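Local coordinates for protein putative sulfurtransferase DsrE (Allochromatium vinosum, PDB 2HY5) that probably acts as a persulfide sulfur carrier together with DsrF and DsrH, and could take part in the oxidation of intracellular sulfur, at residues A4-E9 against G113-A118; V37-D42 against P105-S110; R49-T52 against R58-V61; A65-A68 against E72-M75. All coordinates share one frame; numbering follows the deposited sequence.

All four contacts belong to one alpha/beta domain built round a parallel sheet. Interactions 1 and 2 have centres about 9 Å apart and share that sheet, because strands 2-7 and 33-39 are neighbours joined by backbone hydrogen bonds. Interactions 3 and 4 both use helix 60-71, the first at its start, the second at its end, with centres about 15 Å apart. In sequence, interaction 3 closes before interaction 4 opens; both are nested inside interaction 2, and that inside interaction 1. F107 of interaction 2 packs on V61 of interaction 3 and on M75 of interaction 4, so its ring joins the helix to the sheet. Interactions 1 to 3 also touch the second subunit.

Interaction 1 (A4-E9 against G113-A118); sequences ALQINE and GQLVEA
Q6 and L115 meet where the glutamine amide comes down across the forked end of the leucine, the two side chains crossing at about a right angle. Q6 keeps CG opposite its own backbone N (chi1 -171°) and runs on extended, which carries the amide out to the helix. There Q6 OE1 faces both methyls, 3.7 Å from L115 CD2 and 3.8 Å from L115 CD1. That oxygen is buried with no polar partner in the model, whereas the other end of the amide is well held: Q6 NE2 gives a hydrogen bond of 2.8 Å to N8 OD1, arriving on a lone pair in the carbonyl plane of N8, at 155° along the N-H. This bond fixes which way round the Q6 amide sits. An alanine at Q6 is likely to open a gap beside the L115 methyls and leave N8 OD1 without this donor. One turn further on, A4 CB rests 3.9 Å from A118 CB. Together these pairs lay helix 113-121 against one face of strand 2-7, while L5 and I7 turn to helix 16-29 on the other; L115 also touches F38 of strand 33-39 and F134 of the DsrF chain.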
loop_
_atom_site.group_PDB
_atom_site.type_symbol
_atom_site.label_atom_id
_atom_site.label_comp_id
_atom_site.label_asym_id
_atom_site.label_seq_id
_atom_site.Cartn_x
_atom_site.Cartn_y
_atom_site.Cartn_z
ATOM N N ALA A 4 11.064 10.722 -17.987
ATOM C CA ALA A 4 11.326 9.335 -17.645
ATOM C C ALA A 4 10.221 9.084 -16.623
ATOM O O ALA A 4 10.145 9.786 -15.616
ATOM C CB ALA A 4 12.696 9.182 -16.997
ATOM N N LEU A 5 9.343 8.121 -16.891
ATOM C CA LEU A 5 8.257 7.828 -15.957
ATOM C C LEU A 5 8.471 6.477 -15.294
ATOM O O LEU A 5 8.794 5.498 -15.957
ATOM C CB LEU A 5 6.906 7.824 -16.680
ATOM C CG LEU A 5 6.524 9.087 -17.457
ATOM C CD1 LEU A 5 5.110 8.931 -17.996
ATOM C CD2 LEU A 5 6.617 10.313 -16.562
ATOM N N GLN A 6 8.285 6.436 -13.980
ATOM C CA GLN A 6 8.456 5.215 -13.208
ATOM C C GLN A 6 7.123 4.903 -12.534
ATOM O O GLN A 6 6.524 5.780 -11.913
ATOM C CB GLN A 6 9.545 5.420 -12.149
ATOM C CG GLN A 6 9.968 4.147 -11.418
ATOM C CD GLN A 6 10.919 4.438 -10.266
ATOM O OE1 GLN A 6 11.819 5.273 -10.383
ATOM N NE2 GLN A 6 10.748 3.717 -9.160
ATOM N N ILE A 7 6.657 3.663 -12.677
ATOM C CA ILE A 7 5.395 3.233 -12.077
ATOM C C ILE A 7 5.714 2.060 -11.152
ATOM O O ILE A 7 6.240 1.041 -11.597
ATOM C CB ILE A 7 4.389 2.821 -13.173
ATOM C CG1 ILE A 7 4.107 4.034 -14.072
ATOM C CG2 ILE A 7 3.089 2.320 -12.546
ATOM C CD1 ILE A 7 3.293 3.727 -15.295
ATOM N N ASN A 8 5.389 2.213 -9.868
ATOM C CA ASN A 8 5.707 1.204 -8.856
ATOM C C ASN A 8 4.596 0.297 -8.361
ATOM O O ASN A 8 4.850 -0.583 -7.535
ATOM C CB ASN A 8 6.308 1.871 -7.617
ATOM C CG ASN A 8 7.498 2.750 -7.935
ATOM O OD1 ASN A 8 8.239 2.498 -8.882
ATOM N ND2 ASN A 8 7.704 3.773 -7.119
ATOM N N GLU A 9 3.376 0.499 -8.836
ATOM C CA GLU A 9 2.271 -0.317 -8.357
ATOM C C GLU A 9 1.519 -1.040 -9.450
ATOM O O GLU A 9 1.504 -0.610 -10.603
ATOM C CB GLU A 9 1.294 0.554 -7.572
ATOM C CG GLU A 9 1.947 1.373 -6.482
ATOM C CD GLU A 9 2.731 0.525 -5.496
ATOM O OE1 GLU A 9 2.310 -0.620 -5.229
ATOM O OE2 GLU A 9 3.756 1.015 -4.974
ATOM N N GLY A 113 18.994 -1.201 -15.114
ATOM C CA GLY A 113 19.855 -0.157 -15.640
ATOM C C GLY A 113 19.144 0.739 -16.647
ATOM O O GLY A 113 19.565 1.876 -16.880
ATOM N N GLN A 114 18.071 0.233 -17.251
ATOM C CA GLN A 114 17.309 1.013 -18.221
ATOM C C GLN A 114 16.579 2.156 -17.517
ATOM O O GLN A 114 16.264 3.176 -18.130
ATOM C CB GLN A 114 16.294 0.127 -18.956
ATOM C CG GLN A 114 16.915 -0.991 -19.787
ATOM C CD GLN A 114 17.824 -0.466 -20.884
ATOM O OE1 GLN A 114 17.364 0.147 -21.852
ATOM N NE2 GLN A 114 19.123 -0.697 -20.734
ATOM N N LEU A 115 16.309 1.982 -16.227
ATOM C CA LEU A 115 15.635 3.018 -15.451
ATOM C C LEU A 115 16.631 4.137 -15.160
ATOM O O LEU A 115 16.360 5.313 -15.402
ATOM C CB LEU A 115 15.110 2.452 -14.127
ATOM C CG LEU A 115 14.593 3.499 -13.130
ATOM C CD1 LEU A 115 13.396 4.226 -13.718
ATOM C CD2 LEU A 115 14.219 2.821 -11.818
ATOM N N VAL A 116 17.791 3.761 -14.633
ATOM C CA VAL A 116 18.823 4.739 -14.319
ATOM C C VAL A 116 19.233 5.458 -15.598
ATOM O O VAL A 116 19.419 6.675 -15.611
ATOM C CB VAL A 116 20.054 4.056 -13.692
ATOM C CG1 VAL A 116 21.135 5.087 -13.407
ATOM C CG2 VAL A 116 19.642 3.342 -12.405
ATOM N N GLU A 117 19.354 4.696 -16.677
ATOM C CA GLU A 117 19.730 5.247 -17.968
ATOM C C GLU A 117 18.747 6.342 -18.387
ATOM O O GLU A 117 19.156 7.403 -18.867
ATOM C CB GLU A 117 19.749 4.128 -19.012
ATOM C CG GLU A 117 20.907 4.221 -19.981
ATOM C CD GLU A 117 20.778 5.388 -20.927
ATOM O OE1 GLU A 117 21.798 6.067 -21.176
ATOM O OE2 GLU A 117 19.661 5.620 -21.432
ATOM N N ALA A 118 17.455 6.088 -18.193
ATOM C CA ALA A 118 16.419 7.053 -18.558
ATOM C C ALA A 118 16.487 8.298 -17.682
ATOM O O ALA A 118 16.253 9.411 -18.158
ATOM C CB ALA A 118 15.030 6.411 -18.450
#

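Interaction 2 (V37-D42 against P105-S110); sequences VFFYHD and PKFRIS
F39 and F107 meet although their backbones stay well apart: no hydrogen bond links the segments, and the nearest alpha carbons, F39 CA and I109 CA, are 9.5 Å from each other. Only the two rings bridge the distance. Each phenylalanine points its CB toward the other segment and turns CG away from its own carbonyl carbon, to the side of the backbone N (chi1 -60° in both), and the side chains then cross at about a right angle. The touch is made by the far end of one ring and the flank of the other, with F39 CE1 3.8 Å from F107 CE2 and 4.0 Å from F107 CD2. F39 CZ follows at 4.0 Å from F107 CE2. The F39 atoms arrive at the edge of the F107 ring, close to its plane, while F107 approaches the F39 ring obliquely. With planes inclined at 55° and centroids 5.7 Å apart, the pair belongs to neither of the classical aromatic geometries, and it works as a purely apolar contact. Strand 75-78 runs between strands 33-39 and 108-110 in the parallel sheet, so the rings reach over an intervening strand on the sheet's face. There M75 packs on F107, I7 of strand 2-7 lies against F39, and V61 of helix 60-71 packs on F107.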
loop_
_atom_site.group_PDB
_atom_site.type_symbol
_atom_site.label_atom_id
_atom_site.label_comp_id
_atom_site.label_asym_id
_atom_site.label_seq_id
_atom_site.Cartn_x
_atom_site.Cartn_y
_atom_site.Cartn_z
ATOM N N VAL A 37 9.037 4.509 -20.198
ATOM C CA VAL A 37 8.070 4.273 -19.136
ATOM C C VAL A 37 8.614 3.004 -18.501
ATOM O O VAL A 37 8.666 1.953 -19.142
ATOM C CB VAL A 37 6.654 4.003 -19.688
ATOM C CG1 VAL A 37 5.678 3.808 -18.534
ATOM C CG2 VAL A 37 6.205 5.156 -20.565
ATOM N N PHE A 38 9.040 3.109 -17.249
ATOM C CA PHE A 38 9.628 1.973 -16.562
ATOM C C PHE A 38 8.751 1.448 -15.432
ATOM O O PHE A 38 8.352 2.200 -14.547
ATOM C CB PHE A 38 11.004 2.369 -16.021
ATOM C CG PHE A 38 11.831 1.209 -15.566
ATOM C CD1 PHE A 38 11.650 0.655 -14.304
ATOM C CD2 PHE A 38 12.775 0.643 -16.418
ATOM C CE1 PHE A 38 12.397 -0.446 -13.894
ATOM C CE2 PHE A 38 13.529 -0.459 -16.022
ATOM C CZ PHE A 38 13.340 -1.007 -14.758
ATOM N N PHE A 39 8.445 0.155 -15.483
ATOM C CA PHE A 39 7.618 -0.468 -14.458
ATOM C C PHE A 39 8.491 -1.246 -13.486
ATOM O O PHE A 39 9.255 -2.127 -13.886
ATOM C CB PHE A 39 6.574 -1.387 -15.100
ATOM C CG PHE A 39 5.635 -0.673 -16.031
ATOM C CD1 PHE A 39 5.964 -0.487 -17.369
ATOM C CD2 PHE A 39 4.438 -0.153 -15.561
ATOM C CE1 PHE A 39 5.106 0.203 -18.228
ATOM C CE2 PHE A 39 3.576 0.536 -16.411
ATOM C CZ PHE A 39 3.913 0.716 -17.744
ATOM N N TYR A 40 8.377 -0.904 -12.204
ATOM C CA TYR A 40 9.167 -1.537 -11.153
ATOM C C TYR A 40 8.252 -1.998 -10.015
ATOM O O TYR A 40 7.091 -1.600 -9.958
ATOM C CB TYR A 40 10.212 -0.546 -10.628
ATOM C CG TYR A 40 11.327 -1.184 -9.837
ATOM C CD1 TYR A 40 11.914 -2.378 -10.264
ATOM C CD2 TYR A 40 11.816 -0.588 -8.674
ATOM C CE1 TYR A 40 12.957 -2.961 -9.554
ATOM C CE2 TYR A 40 12.864 -1.164 -7.958
ATOM C CZ TYR A 40 13.429 -2.350 -8.403
ATOM O OH TYR A 40 14.466 -2.932 -7.708
ATOM N N HIS A 41 8.777 -2.819 -9.109
ATOM C CA HIS A 41 7.975 -3.353 -8.000
ATOM C C HIS A 41 6.730 -4.008 -8.617
ATOM O O HIS A 41 6.808 -4.587 -9.699
ATOM C CB HIS A 41 7.541 -2.238 -7.037
ATOM C CG HIS A 41 8.671 -1.423 -6.483
ATOM N ND1 HIS A 41 9.688 -1.965 -5.727
ATOM C CD2 HIS A 41 8.916 -0.091 -6.536
ATOM C CE1 HIS A 41 10.509 -1.007 -5.339
ATOM N NE2 HIS A 41 10.062 0.142 -5.817
ATOM N N ASP A 42 5.588 -3.914 -7.938
ATOM C CA ASP A 42 4.342 -4.485 -8.458
ATOM C C ASP A 42 3.941 -3.824 -9.774
ATOM O O ASP A 42 3.020 -4.275 -10.452
ATOM C CB ASP A 42 3.208 -4.323 -7.443
ATOM C CG ASP A 42 3.087 -5.505 -6.501
ATOM O OD1 ASP A 42 3.912 -6.440 -6.600
ATOM O OD2 ASP A 42 2.162 -5.497 -5.659
ATOM N N PRO A 105 2.762 -8.153 -25.785
ATOM C CA PRO A 105 3.755 -7.886 -26.831
ATOM C C PRO A 105 4.295 -6.467 -26.991
ATOM O O PRO A 105 5.356 -6.282 -27.588
ATOM C CB PRO A 105 3.067 -8.405 -28.095
ATOM C CG PRO A 105 1.618 -8.203 -27.802
ATOM C CD PRO A 105 1.520 -8.683 -26.376
ATOM N N LYS A 106 3.586 -5.474 -26.466
ATOM C CA LYS A 106 4.045 -4.089 -26.571
ATOM C C LYS A 106 5.077 -3.718 -25.503
ATOM O O LYS A 106 5.758 -2.695 -25.612
ATOM C CB LYS A 106 2.857 -3.126 -26.488
ATOM C CG LYS A 106 2.329 -2.678 -27.842
ATOM C CD LYS A 106 3.402 -1.910 -28.611
ATOM C CE LYS A 106 2.892 -1.439 -29.961
ATOM N NZ LYS A 106 2.415 -2.580 -30.784
ATOM N N PHE A 107 5.190 -4.546 -24.472
ATOM C CA PHE A 107 6.138 -4.292 -23.393
ATOM C C PHE A 107 7.389 -5.149 -23.563
ATOM O O PHE A 107 7.343 -6.218 -24.168
ATOM C CB PHE A 107 5.516 -4.636 -22.031
ATOM C CG PHE A 107 4.271 -3.858 -21.697
ATOM C CD1 PHE A 107 3.078 -4.092 -22.373
ATOM C CD2 PHE A 107 4.285 -2.918 -20.669
ATOM C CE1 PHE A 107 1.918 -3.410 -22.022
ATOM C CE2 PHE A 107 3.133 -2.235 -20.313
ATOM C CZ PHE A 107 1.947 -2.478 -20.991
ATOM N N ARG A 108 8.508 -4.680 -23.023
ATOM C CA ARG A 108 9.738 -5.458 -23.089
ATOM C C ARG A 108 10.327 -5.609 -21.693
ATOM O O ARG A 108 10.238 -4.697 -20.875
ATOM C CB ARG A 108 10.760 -4.808 -24.035
ATOM C CG ARG A 108 11.407 -3.507 -23.557
ATOM C CD ARG A 108 12.349 -2.959 -24.646
ATOM N NE ARG A 108 12.992 -1.695 -24.287
ATOM C CZ ARG A 108 14.139 -1.590 -23.618
ATOM N NH1 ARG A 108 14.793 -2.675 -23.229
ATOM N NH2 ARG A 108 14.632 -0.392 -23.330
ATOM N N ILE A 109 10.890 -6.780 -21.416
ATOM C CA ILE A 109 11.520 -7.053 -20.127
ATOM C C ILE A 109 13.001 -6.736 -20.248
ATOM O O ILE A 109 13.678 -7.234 -21.145
ATOM C CB ILE A 109 11.354 -8.543 -19.720
ATOM C CG1 ILE A 109 10.086 -8.731 -18.888
ATOM C CG2 ILE A 109 12.543 -8.997 -18.881
ATOM C CD1 ILE A 109 8.885 -8.028 -19.415
ATOM N N SER A 110 13.509 -5.900 -19.353
ATOM C CA SER A 110 14.916 -5.546 -19.403
ATOM C C SER A 110 15.485 -5.248 -18.023
ATOM O O SER A 110 14.781 -5.334 -17.017
ATOM C CB SER A 110 15.118 -4.343 -20.321
ATOM O OG SER A 110 16.490 -4.190 -20.626
#

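Interaction 3 (R49-T52 against R58-V61); sequences RLTT and RHIV
T51 holds OG1 between its backbone N and carbonyl carbon (chi1 72°), while H59 swings CG opposite its own N (chi1 -166°), and these two turns bring the hydroxyl to the imidazole. T51 OG1 comes in obliquely to the ring and stops 3.2 Å from H59 CE1, nearer to this carbon than to H59 NE2 at 3.6 Å. No direct hydrogen bond crosses between the segments; two waters make the polar links. One joins T51 O, to which it donates at 2.7 Å, to H59 NE2, also 2.7 Å away, and so spans from the loop carbonyl to the ring. The other sits 2.8 Å from T51 OG1 and accepts from V61 N at 3.1 Å. H59 occupies the N-cap position of helix 60-71, so V61 N is one of the amides of the first turn, and the second water serves it from the loop side. V61 CG2 lies alongside, 4.0 Å from T51 OG1 and 4.2 Å from T51 CG2, an apolar contact next to the waters. The loop that leads from strand 33-39 to this helix thus folds back on the helix start. R49 of this loop forms a salt bridge with D99 of the second subunit, and T51 packs against R84 of that same chain.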
loop_
_atom_site.group_PDB
_atom_site.type_symbol
_atom_site.label_atom_id
_atom_site.label_comp_id
_atom_site.label_asym_id
_atom_site.label_seq_id
_atom_site.Cartn_x
_atom_site.Cartn_y
_atom_site.Cartn_z
ATOM N N ARG A 49 -0.794 -9.709 -20.448
ATOM C CA ARG A 49 -1.840 -9.709 -21.470
ATOM C C ARG A 49 -3.017 -10.585 -21.049
ATOM O O ARG A 49 -3.978 -10.740 -21.797
ATOM C CB ARG A 49 -1.284 -10.236 -22.800
ATOM C CG ARG A 49 -0.925 -11.729 -22.798
ATOM C CD ARG A 49 -0.495 -12.205 -24.197
ATOM N NE ARG A 49 -0.331 -13.659 -24.274
ATOM C CZ ARG A 49 0.777 -14.311 -23.935
ATOM N NH1 ARG A 49 1.837 -13.642 -23.497
ATOM N NH2 ARG A 49 0.830 -15.637 -24.034
ATOM N N LEU A 50 -2.947 -11.133 -19.841
ATOM C CA LEU A 50 -3.990 -12.023 -19.356
ATOM C C LEU A 50 -5.144 -11.393 -18.579
ATOM O O LEU A 50 -5.959 -12.114 -18.006
ATOM C CB LEU A 50 -3.360 -13.143 -18.519
ATOM C CG LEU A 50 -2.321 -14.015 -19.232
ATOM C CD1 LEU A 50 -1.795 -15.074 -18.264
ATOM C CD2 LEU A 50 -2.941 -14.676 -20.469
ATOM N N THR A 51 -5.236 -10.065 -18.560
ATOM C CA THR A 51 -6.339 -9.435 -17.834
ATOM C C THR A 51 -7.634 -9.379 -18.647
ATOM O O THR A 51 -7.618 -9.245 -19.869
ATOM C CB THR A 51 -5.995 -7.992 -17.364
ATOM O OG1 THR A 51 -5.973 -7.098 -18.483
ATOM C CG2 THR A 51 -4.639 -7.966 -16.670
ATOM N N THR A 52 -8.759 -9.494 -17.950
ATOM C CA THR A 52 -10.079 -9.424 -18.570
ATOM C C THR A 52 -10.915 -8.570 -17.624
ATOM O O THR A 52 -11.838 -9.055 -16.970
ATOM C CB THR A 52 -10.722 -10.821 -18.712
ATOM O OG1 THR A 52 -9.894 -11.652 -19.538
ATOM C CG2 THR A 52 -12.099 -10.706 -19.359
ATOM N N ARG A 58 -12.177 1.124 -17.669
ATOM C CA ARG A 58 -10.955 1.108 -18.457
ATOM C C ARG A 58 -10.134 -0.174 -18.359
ATOM O O ARG A 58 -10.113 -0.854 -17.331
ATOM C CB ARG A 58 -10.075 2.320 -18.109
ATOM C CG ARG A 58 -9.140 2.157 -16.912
ATOM C CD ARG A 58 -9.873 2.085 -15.588
ATOM N NE ARG A 58 -8.946 2.132 -14.459
ATOM C CZ ARG A 58 -9.265 1.804 -13.210
ATOM N NH1 ARG A 58 -10.495 1.400 -12.921
ATOM N NH2 ARG A 58 -8.353 1.879 -12.249
ATOM N N HIS A 59 -9.469 -0.486 -19.466
ATOM C CA HIS A 59 -8.608 -1.654 -19.582
ATOM C C HIS A 59 -7.207 -1.057 -19.511
ATOM O O HIS A 59 -6.654 -0.616 -20.513
ATOM C CB HIS A 59 -8.833 -2.335 -20.938
ATOM C CG HIS A 59 -8.249 -3.710 -21.030
ATOM N ND1 HIS A 59 -6.919 -3.979 -20.785
ATOM C CD2 HIS A 59 -8.816 -4.898 -21.354
ATOM C CE1 HIS A 59 -6.692 -5.269 -20.954
ATOM N NE2 HIS A 59 -7.829 -5.849 -21.300
ATOM N N ILE A 60 -6.647 -1.024 -18.310
ATOM C CA ILE A 60 -5.334 -0.437 -18.105
ATOM C C ILE A 60 -4.221 -0.941 -19.022
ATOM O O ILE A 60 -3.493 -0.145 -19.614
ATOM C CB ILE A 60 -4.897 -0.608 -16.643
ATOM C CG1 ILE A 60 -5.875 0.145 -15.737
ATOM C CG2 ILE A 60 -3.476 -0.100 -16.462
ATOM C CD1 ILE A 60 -5.599 -0.006 -14.249
ATOM N N VAL A 61 -4.079 -2.253 -19.144
ATOM C CA VAL A 61 -3.020 -2.787 -19.985
ATOM C C VAL A 61 -3.182 -2.403 -21.448
ATOM O O VAL A 61 -2.234 -1.918 -22.065
ATOM C CB VAL A 61 -2.934 -4.318 -19.874
ATOM C CG1 VAL A 61 -1.774 -4.838 -20.727
ATOM C CG2 VAL A 61 -2.736 -4.711 -18.412
HETATM O O HOH W 1 -5.984 -4.323 -17.851
HETATM O O HOH W 2 -7.258 -8.260 -22.353
#

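Interaction 4 (A65-A68 against E72-M75); sequences AELA and ELDM
A68 O accepts two bonds where helix 60-71 ends: L73 N donates to it at 3.1 Å, arriving on a lone pair in the carbonyl plane, and a water donates at 3.2 Å. The same water also donates to L73 O at 3.2 Å, so it ties the A68 carbonyl, in the last turn, to the outgoing chain. The bond from L73 N, five residues on from A68, together with the positive phi of E72 (54°), makes this a Schellman motif. Its usual apolar pair is present too, with L73 CB 4.1 Å from A68 CB. L73 sends CG off on the side of its backbone N (chi1 -56°), which lays the branch along the helix until L73 CD1 meets L67 CD2 at 3.9 Å. Cut back to an alanine, L73 would probably keep the backbone cap but lose the methyl that meets L67 CD2 and open a gap that L28 and I34 also border. M75 packs on the same alanine, A68: bent at chi2 and chi3, its chain folds over it, and M75 CE ends 3.8 Å from A68 CB. From here the chain enters strand 75-78, the second strand of a beta-alpha-beta crossover from strand 33-39 through helix 60-71, with D74 forming salt bridges to R36 and R108 beside it.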
loop_
_atom_site.group_PDB
_atom_site.type_symbol
_atom_site.label_atom_id
_atom_site.label_comp_id
_atom_site.label_asym_id
_atom_site.label_seq_id
_atom_site.Cartn_x
_atom_site.Cartn_y
_atom_site.Cartn_z
ATOM N N ALA A 65 -0.953 0.057 -23.940
ATOM C CA ALA A 65 -0.480 -0.466 -25.217
ATOM C C ALA A 65 -0.905 0.419 -26.385
ATOM O O ALA A 65 -0.137 0.624 -27.330
ATOM C CB ALA A 65 -0.992 -1.883 -25.423
ATOM N N GLU A 66 -2.127 0.942 -26.320
ATOM C CA GLU A 66 -2.630 1.814 -27.374
ATOM C C GLU A 66 -1.838 3.118 -27.386
ATOM O O GLU A 66 -1.520 3.656 -28.448
ATOM C CB GLU A 66 -4.119 2.099 -27.161
ATOM C CG GLU A 66 -4.990 0.853 -27.238
ATOM C CD GLU A 66 -6.440 1.120 -26.886
ATOM O OE1 GLU A 66 -6.703 1.596 -25.762
ATOM O OE2 GLU A 66 -7.318 0.852 -27.732
ATOM N N LEU A 67 -1.510 3.620 -26.202
ATOM C CA LEU A 67 -0.746 4.855 -26.108
ATOM C C LEU A 67 0.652 4.628 -26.671
ATOM O O LEU A 67 1.194 5.474 -27.383
ATOM C CB LEU A 67 -0.637 5.310 -24.654
ATOM C CG LEU A 67 -0.096 6.730 -24.487
ATOM C CD1 LEU A 67 -1.129 7.724 -24.994
ATOM C CD2 LEU A 67 0.225 6.993 -23.019
ATOM N N ALA A 68 1.231 3.474 -26.356
ATOM C CA ALA A 68 2.569 3.141 -26.831
ATOM C C ALA A 68 2.590 3.022 -28.355
ATOM O O ALA A 68 3.557 3.422 -29.005
ATOM C CB ALA A 68 3.048 1.832 -26.188
ATOM N N GLU A 72 4.723 5.553 -30.026
ATOM C CA GLU A 72 5.945 4.752 -30.101
ATOM C C GLU A 72 6.760 4.839 -28.810
ATOM O O GLU A 72 7.944 5.184 -28.825
ATOM C CB GLU A 72 6.801 5.205 -31.290
ATOM C CG GLU A 72 6.105 5.060 -32.639
ATOM C CD GLU A 72 7.032 5.324 -33.813
ATOM O OE1 GLU A 72 8.060 4.623 -33.930
ATOM O OE2 GLU A 72 6.732 6.226 -34.626
ATOM N N LEU A 73 6.116 4.511 -27.696
ATOM C CA LEU A 73 6.763 4.567 -26.392
ATOM C C LEU A 73 7.556 3.308 -26.056
ATOM O O LEU A 73 7.177 2.202 -26.436
ATOM C CB LEU A 73 5.717 4.796 -25.300
ATOM C CG LEU A 73 4.812 6.025 -25.421
ATOM C CD1 LEU A 73 3.784 5.988 -24.302
ATOM C CD2 LEU A 73 5.640 7.303 -25.356
ATOM N N ASP A 74 8.661 3.498 -25.343
ATOM C CA ASP A 74 9.502 2.390 -24.913
ATOM C C ASP A 74 9.036 2.029 -23.502
ATOM O O ASP A 74 9.367 2.709 -22.532
ATOM C CB ASP A 74 10.975 2.816 -24.912
ATOM C CG ASP A 74 11.918 1.684 -24.531
ATOM O OD1 ASP A 74 11.614 0.518 -24.856
ATOM O OD2 ASP A 74 12.970 1.964 -23.916
ATOM N N MET A 75 8.240 0.968 -23.409
ATOM C CA MET A 75 7.701 0.507 -22.136
ATOM C C MET A 75 8.572 -0.638 -21.658
ATOM O O MET A 75 8.634 -1.691 -22.296
ATOM C CB MET A 75 6.269 0.032 -22.343
ATOM C CG MET A 75 5.461 0.991 -23.181
ATOM S SD MET A 75 4.207 1.822 -22.221
ATOM C CE MET A 75 2.983 0.820 -22.479
HETATM O O HOH W 3 5.813 1.091 -29.163
#